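Side-chain contacts in mitochondrial antiviral signaling protein (MAVS) (PDB 4O9L), which signals in antiviral innate immunity by forming prion-like filaments, probably through the caspase recruitment domain: residues 9-14 and 70-75; 20-25 and 85-90; 42-47 and 62-67; 47-50 and 56-59. The protein carries 1 engineered substitution. One frame throughout, in Å; residues are numbered along the deposited sequence.

Starting at the N terminus, helix 6-17 supplies the first half of contact 1, whose loop closes when the chain returns at 70-75, the start of helix 71-81. Before that happens, contact 2 has opened at 20-25, in the loop after helix 6-17, and it closes only at 85-90 on the last helix; the two long loops therefore cross, and they touch through Y14 and F22. Contacts 3 and 4 lie inside both loops. Each joins two parts of the helical run 39-66, starting near A47 and closing at 62-67 and 56-59, so together they hold that run folded back on itself. I25 and F22 pack on F62, linking contact 2 to contact 3.

Contact 1 (9-14 and 70-75); sequences DKTFQY and GWVHSL
W71 drives the rim of its indole against the backbone of F12 and the methyl of T11 on helix 6-17, and this is the tight part of the contact. Its CH2 stops 3.7 Å from F12 N, with that nitrogen in the plane of the indole. Next to it, W71 CZ2 lies 3.8 Å from F12 CB, so the benzo end of the ring is wedged where the phenylalanine side chain leaves its helix. F12 CG is anti to the backbone N (chi1 -178°), and the phenyl ring swings off to one side and meets W71 CH2 near its own plane; the two rings do not stack. T11 closes in alongside: its methyl CG2 is 4.0 Å from W71 CH2 and meets V72 tip to tip, T11 CG2 to V72 CG2 also 4.0 Å. That same valine methyl sits over the centre of the indole, 3.4 Å above its plane, so one face of W71 is covered by its own neighbour in the helix. The hydroxyl of T11 is turned back to A7 O of its own helix, leaving apolar carbon for V72. Y95 of the last helix packs on both T11 and V72. Toward the solvent side nothing joins the two segments directly; H73 is exposed and is bonded to Y95 OH instead. W71 thus packs between two helices, the axes of whose segments come within 11.1 Å at 52°, in the helical bundle of a caspase recruitment domain, of the death-fold superfamily.

Contact 2 (20-25 and 85-90); sequences SNFSRI and SGLADE
The backbone that L87 packs on, at N21 and F22, is turned round S20 O, a carbonyl oxygen that S23 holds loosely by two weak bonds. S23 OG donates to S20 O over 3.3 Å and S23 N to the same oxygen over 3.4 Å. The chain then bends again in a type I turn, closed by I25 N to F22 O at 3.2 Å. The two bends set N21, F22 and I25 around one leucine. L87 fills that hollow with its branched end. Its CD2 comes up to the carbonyl of N21, 3.4 Å from N21 O, a van der Waals contact of a methyl with a carbonyl oxygen, not a hydrogen bond. Its other methyl, CD1, works between two side chains, 3.9 Å from F22 CD1 and 4.2 Å from I25 CG1. In the fold, this is where the loop leaving helix 6-17 lies against the first turn of the last helix, 85-96, on the outer part of the caspase recruitment domain bundle. The phenyl ring of F22 slides past L87 in the opposite direction, bringing F22 CE1 4.1 Å from L87 CB; the leucine meets the ring obliquely. F22 CG stands anti to the carbonyl carbon (chi1 -67°), and this carries the ring from the loop toward helix 85-96 and inward onto Y14 and I15. I25 also faces the interior, touching L79, L58 and F62. N21 covers the outer margin with its side chain no nearer than 4.9 Å. On the helix side, E90 starts toward the loop but turns its carboxylate away, where OE1 forms a salt bridge with R93.

Contact 3 (42-47 and 62-67); sequences QDRLRA and FTSLRR
R44 reaches across to S64 and donates NH2 to its hydroxyl, 2.9 Å from NH2 to S64 OG. The bond is nearly straight, 168° at the hydrogen, and S64 OG lies only 8° out of the guanidinium plane, at its edge. L45 adds the apolar half of this shell: its methyl CD2 rests 4.0 Å from S64 OG, so the serine oxygen has an arginine nitrogen and a leucine methyl near it. One step out, E60 organises both partners. Its carbonyl O shares a hydrogen bond with S64 OG, and its carboxylate OE2 makes a salt bridge with R44 NH1; two bonds thus grip the buried hydroxyl, and the guanidinium is fixed through both of its terminal nitrogens. The arginine gets there with CG anti to the backbone N and a bend at chi3 (62°), which turns the head group toward the facing arm, so that NH2 points at S64. R67 comes in at the margin, R67 NH1 4.3 Å from R44 NH2, and forms a long, weak ion pair with the same E60 carboxylate, whose negative charge probably offsets part of theirs. One face of the R67 guanidinium is over T63 O, which lies 3.6 Å from its plane, at the centre. The arrangement joins the two roughly antiparallel arms of the helical run 39-66, the helical hairpin at one side of this caspase recruitment domain.

Contact 4 (47-50 and 56-59); sequences ATYE and DTLL
T57 packs on T48 and Y49, with its OG1 close to their backbone. T57 OG1 lies 3.2 Å from Y49 CA, and it is 3.4 Å from T48 O. It is equally near Y49 N, but at a poor angle, so no bond is made there. The methyls form the apolar layer. T48 and T57 slide past each other in opposite directions, T48 CG2 coming 3.9 Å from T57 CG2, and Y49 CB is 4.1 Å from the same T57 methyl. The backbones come close here, 5.4 Å between Y49 CA and T57 CA, near the bend where the helical run 39-66 doubles back to form the hairpin of the caspase recruitment domain. The hydrogen bonds run within each arm, each to a carbonyl four residues earlier. T48 OG1 is bonded to R44 O; it stands anti to the carbonyl carbon (chi1 -56°), which leaves CG2 for the facing arm. T57 OG1 does both jobs, bonding G53 O while lying against the facing backbone. Y49, its CG anti to the backbone N, sends its ring past T57 toward helix 27-30, packing on V27 and L28, and Y49 OH is hydrogen-bonded to H26 NE2.

Contact 1 (9-14 and 70-75)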
loop_
_atom_site.group_PDB
_atom_site.type_symbol
_atom_site.label_atom_id
_atom_site.label_comp_id
_atom_site.label_asym_id
_atom_site.label_seq_id
_atom_site.Cartn_x
_atom_site.Cartn_y
_atom_site.Cartn_z
ATOM N N ASP A 9 -8.947 -8.696 2.280
ATOM C CA ASP A 9 -10.067 -7.925 1.751
ATOM C C ASP A 9 -10.544 -6.879 2.752
ATOM O O ASP A 9 -10.777 -5.715 2.394
ATOM C CB ASP A 9 -11.216 -8.864 1.402
ATOM C CG ASP A 9 -12.481 -8.116 1.028
ATOM O OD1 ASP A 9 -12.486 -7.444 -0.018
ATOM O OD2 ASP A 9 -13.474 -8.205 1.780
ATOM N N LYS A 10 -10.684 -7.301 4.006
ATOM C CA LYS A 10 -11.091 -6.410 5.092
ATOM C C LYS A 10 -10.123 -5.244 5.220
ATOM O O LYS A 10 -10.531 -4.089 5.418
ATOM C CB LYS A 10 -11.144 -7.188 6.411
ATOM C CG LYS A 10 -11.342 -6.317 7.638
ATOM C CD LYS A 10 -11.400 -7.159 8.907
ATOM C CE LYS A 10 -12.537 -8.184 8.849
ATOM N NZ LYS A 10 -12.281 -9.313 9.792
ATOM N N THR A 11 -8.838 -5.549 5.089
ATOM C CA THR A 11 -7.799 -4.528 5.155
ATOM C C THR A 11 -7.892 -3.573 3.961
ATOM O O THR A 11 -7.866 -2.354 4.136
ATOM C CB THR A 11 -6.392 -5.154 5.228
ATOM O OG1 THR A 11 -6.335 -6.054 6.340
ATOM C CG2 THR A 11 -5.306 -4.061 5.403
ATOM N N PHE A 12 -8.021 -4.124 2.754
ATOM C CA PHE A 12 -8.164 -3.283 1.575
ATOM C C PHE A 12 -9.377 -2.355 1.700
ATOM O O PHE A 12 -9.309 -1.169 1.360
ATOM C CB PHE A 12 -8.258 -4.123 0.300
ATOM C CG PHE A 12 -8.364 -3.292 -0.951
ATOM C CD1 PHE A 12 -7.224 -2.769 -1.547
ATOM C CD2 PHE A 12 -9.602 -3.015 -1.513
ATOM C CE1 PHE A 12 -7.316 -1.981 -2.696
ATOM C CE2 PHE A 12 -9.706 -2.225 -2.656
ATOM C CZ PHE A 12 -8.573 -1.715 -3.253
ATOM N N GLN A 13 -10.482 -2.890 2.204
ATOM C CA GLN A 13 -11.697 -2.096 2.332
ATOM C C GLN A 13 -11.538 -0.994 3.376
ATOM O O GLN A 13 -12.073 0.108 3.225
ATOM C CB GLN A 13 -12.900 -2.993 2.651
ATOM C CG GLN A 13 -13.232 -4.012 1.548
ATOM C CD GLN A 13 -13.413 -3.376 0.170
ATOM O OE1 GLN A 13 -13.968 -2.279 0.041
ATOM N NE2 GLN A 13 -12.951 -4.072 -0.870
ATOM N N TYR A 14 -10.791 -1.288 4.428
ATOM C CA TYR A 14 -10.515 -0.293 5.452
ATOM C C TYR A 14 -9.718 0.870 4.860
ATOM O O TYR A 14 -10.067 2.039 5.073
ATOM C CB TYR A 14 -9.760 -0.919 6.627
ATOM C CG TYR A 14 -9.262 0.097 7.633
ATOM C CD1 TYR A 14 -10.115 0.641 8.589
ATOM C CD2 TYR A 14 -7.936 0.510 7.627
ATOM C CE1 TYR A 14 -9.648 1.577 9.523
ATOM C CE2 TYR A 14 -7.458 1.445 8.547
ATOM C CZ TYR A 14 -8.314 1.974 9.489
ATOM O OH TYR A 14 -7.828 2.897 10.399
ATOM N N GLY A 70 0.891 -11.315 -0.210
ATOM C CA GLY A 70 1.333 -10.794 1.073
ATOM C C GLY A 70 1.489 -9.286 1.173
ATOM O O GLY A 70 2.288 -8.790 1.976
ATOM N N TRP A 71 0.717 -8.559 0.366
ATOM C CA TRP A 71 0.825 -7.106 0.300
ATOM C C TRP A 71 0.559 -6.418 1.631
ATOM O O TRP A 71 1.126 -5.360 1.898
ATOM C CB TRP A 71 -0.124 -6.538 -0.760
ATOM C CG TRP A 71 -1.586 -6.680 -0.424
ATOM C CD1 TRP A 71 -2.401 -7.729 -0.745
ATOM C CD2 TRP A 71 -2.414 -5.718 0.254
ATOM N NE1 TRP A 71 -3.684 -7.489 -0.292
ATOM C CE2 TRP A 71 -3.718 -6.267 0.324
ATOM C CE3 TRP A 71 -2.177 -4.464 0.831
ATOM C CZ2 TRP A 71 -4.779 -5.594 0.934
ATOM C CZ3 TRP A 71 -3.230 -3.795 1.437
ATOM C CH2 TRP A 71 -4.515 -4.360 1.482
ATOM N N VAL A 72 -0.307 -6.996 2.463
ATOM C CA VAL A 72 -0.615 -6.353 3.740
ATOM C C VAL A 72 0.645 -6.226 4.606
ATOM O O VAL A 72 0.946 -5.165 5.138
ATOM C CB VAL A 72 -1.742 -7.077 4.503
ATOM C CG1 VAL A 72 -1.903 -6.484 5.898
ATOM C CG2 VAL A 72 -3.058 -6.975 3.730
ATOM N N HIS A 73 1.398 -7.311 4.717
ATOM C CA HIS A 73 2.597 -7.312 5.552
ATOM C C HIS A 73 3.745 -6.548 4.905
ATOM O O HIS A 73 4.556 -5.911 5.592
ATOM C CB HIS A 73 2.948 -8.762 5.917
ATOM C CG HIS A 73 1.772 -9.499 6.446
ATOM N ND1 HIS A 73 1.253 -9.268 7.710
ATOM C CD2 HIS A 73 0.925 -10.398 5.872
ATOM C CE1 HIS A 73 0.180 -10.005 7.898
ATOM N NE2 HIS A 73 -0.038 -10.706 6.785
ATOM N N SER A 74 3.799 -6.589 3.579
ATOM C CA SER A 74 4.723 -5.734 2.846
ATOM C C SER A 74 4.440 -4.265 3.180
ATOM O O SER A 74 5.352 -3.515 3.536
ATOM C CB SER A 74 4.589 -5.982 1.336
ATOM O OG SER A 74 5.611 -5.304 0.620
ATOM N N LEU A 75 3.173 -3.860 3.083
ATOM C CA LEU A 75 2.785 -2.477 3.381
ATOM C C LEU A 75 3.090 -2.067 4.818
ATOM O O LEU A 75 3.598 -0.975 5.060
ATOM C CB LEU A 75 1.304 -2.269 3.099
ATOM C CG LEU A 75 0.684 -0.911 3.438
ATOM C CD1 LEU A 75 1.351 0.204 2.632
ATOM C CD2 LEU A 75 -0.829 -0.981 3.141
#

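Contact 2 (20-25 and 85-90)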
loop_
_atom_site.group_PDB
_atom_site.type_symbol
_atom_site.label_atom_id
_atom_site.label_comp_id
_atom_site.label_asym_id
_atom_site.label_seq_id
_atom_site.Cartn_x
_atom_site.Cartn_y
_atom_site.Cartn_z
ATOM N N SER A 20 -8.177 9.060 3.330
ATOM C CA SER A 20 -7.568 10.333 3.706
ATOM C C SER A 20 -6.595 10.182 4.877
ATOM O O SER A 20 -5.678 10.990 5.038
ATOM C CB SER A 20 -8.622 11.407 3.985
ATOM O OG SER A 20 -9.244 11.197 5.232
ATOM N N ASN A 21 -6.779 9.133 5.676
ATOM C CA ASN A 21 -5.822 8.799 6.729
ATOM C C ASN A 21 -4.451 8.449 6.172
ATOM O O ASN A 21 -3.442 8.532 6.888
ATOM C CB ASN A 21 -6.321 7.616 7.565
ATOM C CG ASN A 21 -7.531 7.960 8.411
ATOM O OD1 ASN A 21 -8.111 9.042 8.284
ATOM N ND2 ASN A 21 -7.924 7.027 9.286
ATOM N N PHE A 22 -4.421 8.048 4.899
ATOM C CA PHE A 22 -3.209 7.521 4.276
ATOM C C PHE A 22 -2.553 8.526 3.328
ATOM O O PHE A 22 -1.576 8.213 2.648
ATOM C CB PHE A 22 -3.526 6.185 3.575
ATOM C CG PHE A 22 -3.881 5.080 4.545
ATOM C CD1 PHE A 22 -2.885 4.298 5.118
ATOM C CD2 PHE A 22 -5.195 4.869 4.932
ATOM C CE1 PHE A 22 -3.197 3.305 6.047
ATOM C CE2 PHE A 22 -5.519 3.879 5.856
ATOM C CZ PHE A 22 -4.518 3.092 6.411
ATOM N N SER A 23 -3.071 9.751 3.307
ATOM C CA SER A 23 -2.652 10.727 2.300
ATOM C C SER A 23 -1.211 11.225 2.443
ATOM O O SER A 23 -0.651 11.797 1.506
ATOM C CB SER A 23 -3.614 11.917 2.268
ATOM O OG SER A 23 -3.449 12.723 3.419
ATOM N N ARG A 24 -0.605 11.014 3.604
ATOM C CA ARG A 24 0.758 11.493 3.823
ATOM C C ARG A 24 1.838 10.474 3.456
ATOM O O ARG A 24 3.029 10.738 3.627
ATOM C CB ARG A 24 0.939 12.021 5.254
ATOM C CG ARG A 24 0.481 13.474 5.413
ATOM C CD ARG A 24 0.252 13.849 6.878
ATOM N NE ARG A 24 -0.778 13.013 7.493
ATOM C CZ ARG A 24 -2.086 13.230 7.386
ATOM N NH1 ARG A 24 -2.948 12.409 7.971
ATOM N NH2 ARG A 24 -2.531 14.265 6.689
ATOM N N ILE A 25 1.427 9.319 2.940
ATOM C CA ILE A 25 2.383 8.414 2.313
ATOM C C ILE A 25 2.963 9.182 1.129
ATOM O O ILE A 25 2.223 9.859 0.408
ATOM C CB ILE A 25 1.683 7.130 1.812
ATOM C CG1 ILE A 25 1.117 6.346 3.000
ATOM C CG2 ILE A 25 2.632 6.254 0.973
ATOM C CD1 ILE A 25 0.332 5.105 2.599
ATOM N N SER A 85 4.703 4.644 11.275
ATOM C CA SER A 85 4.447 3.457 12.090
ATOM C C SER A 85 3.032 3.417 12.663
ATOM O O SER A 85 2.511 2.341 12.944
ATOM C CB SER A 85 5.467 3.322 13.229
ATOM O OG SER A 85 6.749 2.987 12.733
ATOM N N GLY A 86 2.417 4.586 12.842
ATOM C CA GLY A 86 1.038 4.638 13.290
ATOM C C GLY A 86 0.095 4.057 12.251
ATOM O O GLY A 86 -0.848 3.330 12.590
ATOM N N LEU A 87 0.341 4.372 10.980
ATOM C CA LEU A 87 -0.444 3.772 9.909
ATOM C C LEU A 87 -0.207 2.262 9.882
ATOM O O LEU A 87 -1.152 1.491 9.686
ATOM C CB LEU A 87 -0.120 4.397 8.554
ATOM C CG LEU A 87 -0.399 5.901 8.401
ATOM C CD1 LEU A 87 -0.143 6.348 6.959
ATOM C CD2 LEU A 87 -1.822 6.216 8.812
ATOM N N ALA A 88 1.046 1.842 10.077
ATOM C CA ALA A 88 1.349 0.416 10.154
ATOM C C ALA A 88 0.567 -0.261 11.275
ATOM O O ALA A 88 0.020 -1.346 11.069
ATOM C CB ALA A 88 2.844 0.165 10.330
ATOM N N ASP A 89 0.521 0.356 12.454
ATOM C CA ASP A 89 -0.216 -0.242 13.571
ATOM C C ASP A 89 -1.719 -0.351 13.285
ATOM O O ASP A 89 -2.360 -1.336 13.659
ATOM C CB ASP A 89 -0.001 0.535 14.881
ATOM C CG ASP A 89 1.426 0.418 15.417
ATOM O OD1 ASP A 89 2.138 -0.547 15.055
ATOM O OD2 ASP A 89 1.835 1.302 16.206
ATOM N N GLU A 90 -2.286 0.653 12.629
ATOM C CA GLU A 90 -3.726 0.633 12.378
ATOM C C GLU A 90 -4.085 -0.445 11.354
ATOM O O GLU A 90 -5.116 -1.125 11.484
ATOM C CB GLU A 90 -4.236 2.014 11.948
ATOM C CG GLU A 90 -4.260 3.038 13.093
ATOM C CD GLU A 90 -5.022 2.530 14.318
ATOM O OE1 GLU A 90 -6.272 2.437 14.265
ATOM O OE2 GLU A 90 -4.368 2.214 15.337
#

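Contact 3 (42-47 and 62-67)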
loop_
_atom_site.group_PDB
_atom_site.type_symbol
_atom_site.label_atom_id
_atom_site.label_comp_id
_atom_site.label_asym_id
_atom_site.label_seq_id
_atom_site.Cartn_x
_atom_site.Cartn_y
_atom_site.Cartn_z
ATOM N N GLN A 42 7.130 -1.700 -10.081
ATOM C CA GLN A 42 7.898 -0.547 -9.626
ATOM C C GLN A 42 8.053 0.443 -10.764
ATOM O O GLN A 42 7.780 1.629 -10.601
ATOM C CB GLN A 42 9.283 -0.980 -9.142
ATOM C CG GLN A 42 9.274 -1.925 -7.955
ATOM C CD GLN A 42 9.142 -1.194 -6.637
ATOM O OE1 GLN A 42 8.985 0.028 -6.608
ATOM N NE2 GLN A 42 9.218 -1.939 -5.532
ATOM N N ASP A 43 8.487 -0.063 -11.917
ATOM C CA ASP A 43 8.722 0.773 -13.094
ATOM C C ASP A 43 7.470 1.543 -13.474
ATOM O O ASP A 43 7.515 2.749 -13.679
ATOM C CB ASP A 43 9.184 -0.079 -14.284
ATOM C CG ASP A 43 10.608 -0.583 -14.127
ATOM O OD1 ASP A 43 11.342 -0.039 -13.274
ATOM O OD2 ASP A 43 10.995 -1.511 -14.871
ATOM N N ARG A 44 6.355 0.828 -13.562
ATOM C CA ARG A 44 5.077 1.420 -13.940
ATOM C C ARG A 44 4.577 2.452 -12.923
ATOM O O ARG A 44 4.070 3.516 -13.293
ATOM C CB ARG A 44 4.027 0.323 -14.132
ATOM C CG ARG A 44 2.652 0.857 -14.419
ATOM C CD ARG A 44 1.651 -0.258 -14.690
ATOM N NE ARG A 44 1.478 -1.153 -13.546
ATOM C CZ ARG A 44 0.684 -0.911 -12.503
ATOM N NH1 ARG A 44 -0.015 0.217 -12.434
ATOM N NH2 ARG A 44 0.596 -1.798 -11.516
ATOM N N LEU A 45 4.722 2.143 -11.640
ATOM C CA LEU A 45 4.261 3.059 -10.603
ATOM C C LEU A 45 5.118 4.339 -10.500
ATOM O O LEU A 45 4.582 5.417 -10.245
ATOM C CB LEU A 45 4.124 2.341 -9.251
ATOM C CG LEU A 45 2.961 1.342 -9.184
ATOM C CD1 LEU A 45 3.108 0.421 -7.966
ATOM C CD2 LEU A 45 1.613 2.068 -9.133
ATOM N N ARG A 46 6.432 4.238 -10.707
ATOM C CA ARG A 46 7.259 5.449 -10.762
ATOM C C ARG A 46 6.861 6.348 -11.936
ATOM O O ARG A 46 6.796 7.579 -11.794
ATOM C CB ARG A 46 8.754 5.121 -10.817
ATOM C CG ARG A 46 9.328 4.646 -9.483
ATOM C CD ARG A 46 10.859 4.592 -9.503
ATOM N NE ARG A 46 11.387 3.996 -10.727
ATOM C CZ ARG A 46 11.670 2.704 -10.882
ATOM N NH1 ARG A 46 12.152 2.264 -12.037
ATOM N NH2 ARG A 46 11.470 1.853 -9.886
ATOM N N ALA A 47 6.570 5.734 -13.081
ATOM C CA ALA A 47 6.147 6.485 -14.259
ATOM C C ALA A 47 4.734 7.055 -14.067
ATOM O O ALA A 47 4.435 8.159 -14.520
ATOM C CB ALA A 47 6.219 5.623 -15.503
ATOM N N PHE A 62 -2.528 1.106 -4.144
ATOM C CA PHE A 62 -3.277 0.158 -3.317
ATOM C C PHE A 62 -3.912 -0.947 -4.150
ATOM O O PHE A 62 -3.857 -2.127 -3.777
ATOM C CB PHE A 62 -4.302 0.881 -2.429
ATOM C CG PHE A 62 -3.673 1.679 -1.302
ATOM C CD1 PHE A 62 -2.740 1.086 -0.446
ATOM C CD2 PHE A 62 -4.003 3.017 -1.104
ATOM C CE1 PHE A 62 -2.155 1.812 0.599
ATOM C CE2 PHE A 62 -3.422 3.758 -0.063
ATOM C CZ PHE A 62 -2.494 3.152 0.785
ATOM N N THR A 63 -4.491 -0.594 -5.296
ATOM C CA THR A 63 -5.057 -1.635 -6.160
ATOM C C THR A 63 -3.947 -2.494 -6.775
ATOM O O THR A 63 -4.139 -3.689 -7.027
ATOM C CB THR A 63 -6.066 -1.080 -7.215
ATOM O OG1 THR A 63 -5.402 -0.195 -8.110
ATOM C CG2 THR A 63 -7.171 -0.310 -6.529
ATOM N N SER A 64 -2.776 -1.901 -6.992
ATOM C CA SER A 64 -1.630 -2.682 -7.458
ATOM C C SER A 64 -1.144 -3.652 -6.382
ATOM O O SER A 64 -0.827 -4.809 -6.671
ATOM C CB SER A 64 -0.480 -1.770 -7.903
ATOM O OG SER A 64 -0.842 -1.062 -9.075
ATOM N N LEU A 65 -1.078 -3.174 -5.142
ATOM C CA LEU A 65 -0.648 -4.012 -4.023
ATOM C C LEU A 65 -1.577 -5.214 -3.869
ATOM O O LEU A 65 -1.135 -6.348 -3.710
ATOM C CB LEU A 65 -0.603 -3.189 -2.726
ATOM C CG LEU A 65 0.609 -2.261 -2.535
ATOM C CD1 LEU A 65 0.386 -1.333 -1.345
ATOM C CD2 LEU A 65 1.892 -3.072 -2.337
ATOM N N ARG A 66 -2.872 -4.952 -3.976
ATOM C CA ARG A 66 -3.907 -5.956 -3.748
ATOM C C ARG A 66 -3.797 -7.186 -4.675
ATOM O O ARG A 66 -4.243 -8.284 -4.322
ATOM C CB ARG A 66 -5.283 -5.281 -3.881
ATOM C CG ARG A 66 -6.467 -6.177 -3.610
ATOM C CD ARG A 66 -7.750 -5.533 -4.090
ATOM N NE ARG A 66 -8.903 -6.079 -3.383
ATOM C CZ ARG A 66 -10.155 -5.692 -3.585
ATOM N NH1 ARG A 66 -11.142 -6.246 -2.891
ATOM N NH2 ARG A 66 -10.417 -4.751 -4.484
ATOM N N ARG A 67 -3.186 -7.002 -5.845
ATOM C CA ARG A 67 -2.949 -8.099 -6.787
ATOM C C ARG A 67 -1.749 -8.981 -6.405
ATOM O O ARG A 67 -1.518 -10.024 -7.022
ATOM C CB ARG A 67 -2.705 -7.544 -8.198
ATOM C CG ARG A 67 -3.903 -6.867 -8.855
ATOM C CD ARG A 67 -3.624 -6.491 -10.332
ATOM N NE ARG A 67 -3.178 -5.105 -10.472
ATOM C CZ ARG A 67 -4.003 -4.065 -10.561
ATOM N NH1 ARG A 67 -3.516 -2.830 -10.685
ATOM N NH2 ARG A 67 -5.316 -4.265 -10.531
#

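Contact 4 (47-50 and 56-59)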
loop_
_atom_site.group_PDB
_atom_site.type_symbol
_atom_site.label_atom_id
_atom_site.label_comp_id
_atom_site.label_asym_id
_atom_site.label_seq_id
_atom_site.Cartn_x
_atom_site.Cartn_y
_atom_site.Cartn_z
ATOM N N ALA A 47 6.570 5.734 -13.081
ATOM C CA ALA A 47 6.147 6.485 -14.259
ATOM C C ALA A 47 4.734 7.055 -14.067
ATOM O O ALA A 47 4.435 8.159 -14.520
ATOM C CB ALA A 47 6.219 5.623 -15.503
ATOM N N THR A 48 3.874 6.309 -13.378
ATOM C CA THR A 48 2.537 6.806 -13.033
ATOM C C THR A 48 2.632 8.032 -12.114
ATOM O O THR A 48 1.936 9.040 -12.316
ATOM C CB THR A 48 1.698 5.723 -12.323
ATOM O OG1 THR A 48 1.622 4.560 -13.157
ATOM C CG2 THR A 48 0.296 6.222 -12.033
ATOM N N TYR A 49 3.486 7.934 -11.099
ATOM C CA TYR A 49 3.722 9.048 -10.190
ATOM C C TYR A 49 4.105 10.307 -10.957
ATOM O O TYR A 49 3.536 11.379 -10.731
ATOM C CB TYR A 49 4.815 8.707 -9.161
ATOM C CG TYR A 49 5.064 9.835 -8.181
ATOM C CD1 TYR A 49 4.330 9.930 -7.002
ATOM C CD2 TYR A 49 6.011 10.818 -8.449
ATOM C CE1 TYR A 49 4.540 10.971 -6.116
ATOM C CE2 TYR A 49 6.229 11.861 -7.570
ATOM C CZ TYR A 49 5.494 11.932 -6.403
ATOM O OH TYR A 49 5.717 12.974 -5.531
ATOM N N GLU A 50 5.074 10.182 -11.856
ATOM C CA GLU A 50 5.584 11.351 -12.567
ATOM C C GLU A 50 4.459 12.092 -13.289
ATOM O O GLU A 50 4.393 13.324 -13.258
ATOM C CB GLU A 50 6.678 10.957 -13.563
ATOM C CG GLU A 50 7.214 12.142 -14.367
ATOM C CD GLU A 50 8.324 11.747 -15.325
ATOM O OE1 GLU A 50 9.266 11.054 -14.893
ATOM O OE2 GLU A 50 8.256 12.126 -16.514
ATOM N N ASP A 56 -3.330 10.545 -6.941
ATOM C CA ASP A 56 -3.894 9.550 -7.853
ATOM C C ASP A 56 -3.062 8.270 -7.907
ATOM O O ASP A 56 -3.618 7.172 -8.026
ATOM C CB ASP A 56 -4.095 10.125 -9.260
ATOM C CG ASP A 56 -5.266 11.096 -9.332
ATOM O OD1 ASP A 56 -6.252 10.899 -8.592
ATOM O OD2 ASP A 56 -5.203 12.053 -10.133
ATOM N N THR A 57 -1.740 8.408 -7.807
ATOM C CA THR A 57 -0.842 7.249 -7.845
ATOM C C THR A 57 -0.978 6.398 -6.581
ATOM O O THR A 57 -0.815 5.176 -6.609
ATOM C CB THR A 57 0.621 7.689 -8.060
ATOM O OG1 THR A 57 0.669 8.541 -9.211
ATOM C CG2 THR A 57 1.528 6.487 -8.301
ATOM N N LEU A 58 -1.310 7.046 -5.475
ATOM C CA LEU A 58 -1.552 6.322 -4.244
ATOM C C LEU A 58 -2.770 5.401 -4.400
ATOM O O LEU A 58 -2.762 4.262 -3.918
ATOM C CB LEU A 58 -1.730 7.304 -3.086
ATOM C CG LEU A 58 -1.762 6.694 -1.691
ATOM C CD1 LEU A 58 -0.466 5.944 -1.408
ATOM C CD2 LEU A 58 -2.000 7.790 -0.651
ATOM N N LEU A 59 -3.812 5.881 -5.080
ATOM C CA LEU A 59 -4.976 5.040 -5.349
ATOM C C LEU A 59 -4.540 3.824 -6.166
ATOM O O LEU A 59 -4.895 2.675 -5.861
ATOM C CB LEU A 59 -6.052 5.828 -6.095
ATOM C CG LEU A 59 -6.794 6.898 -5.283
ATOM C CD1 LEU A 59 -7.645 7.777 -6.181
ATOM C CD2 LEU A 59 -7.663 6.264 -4.205
#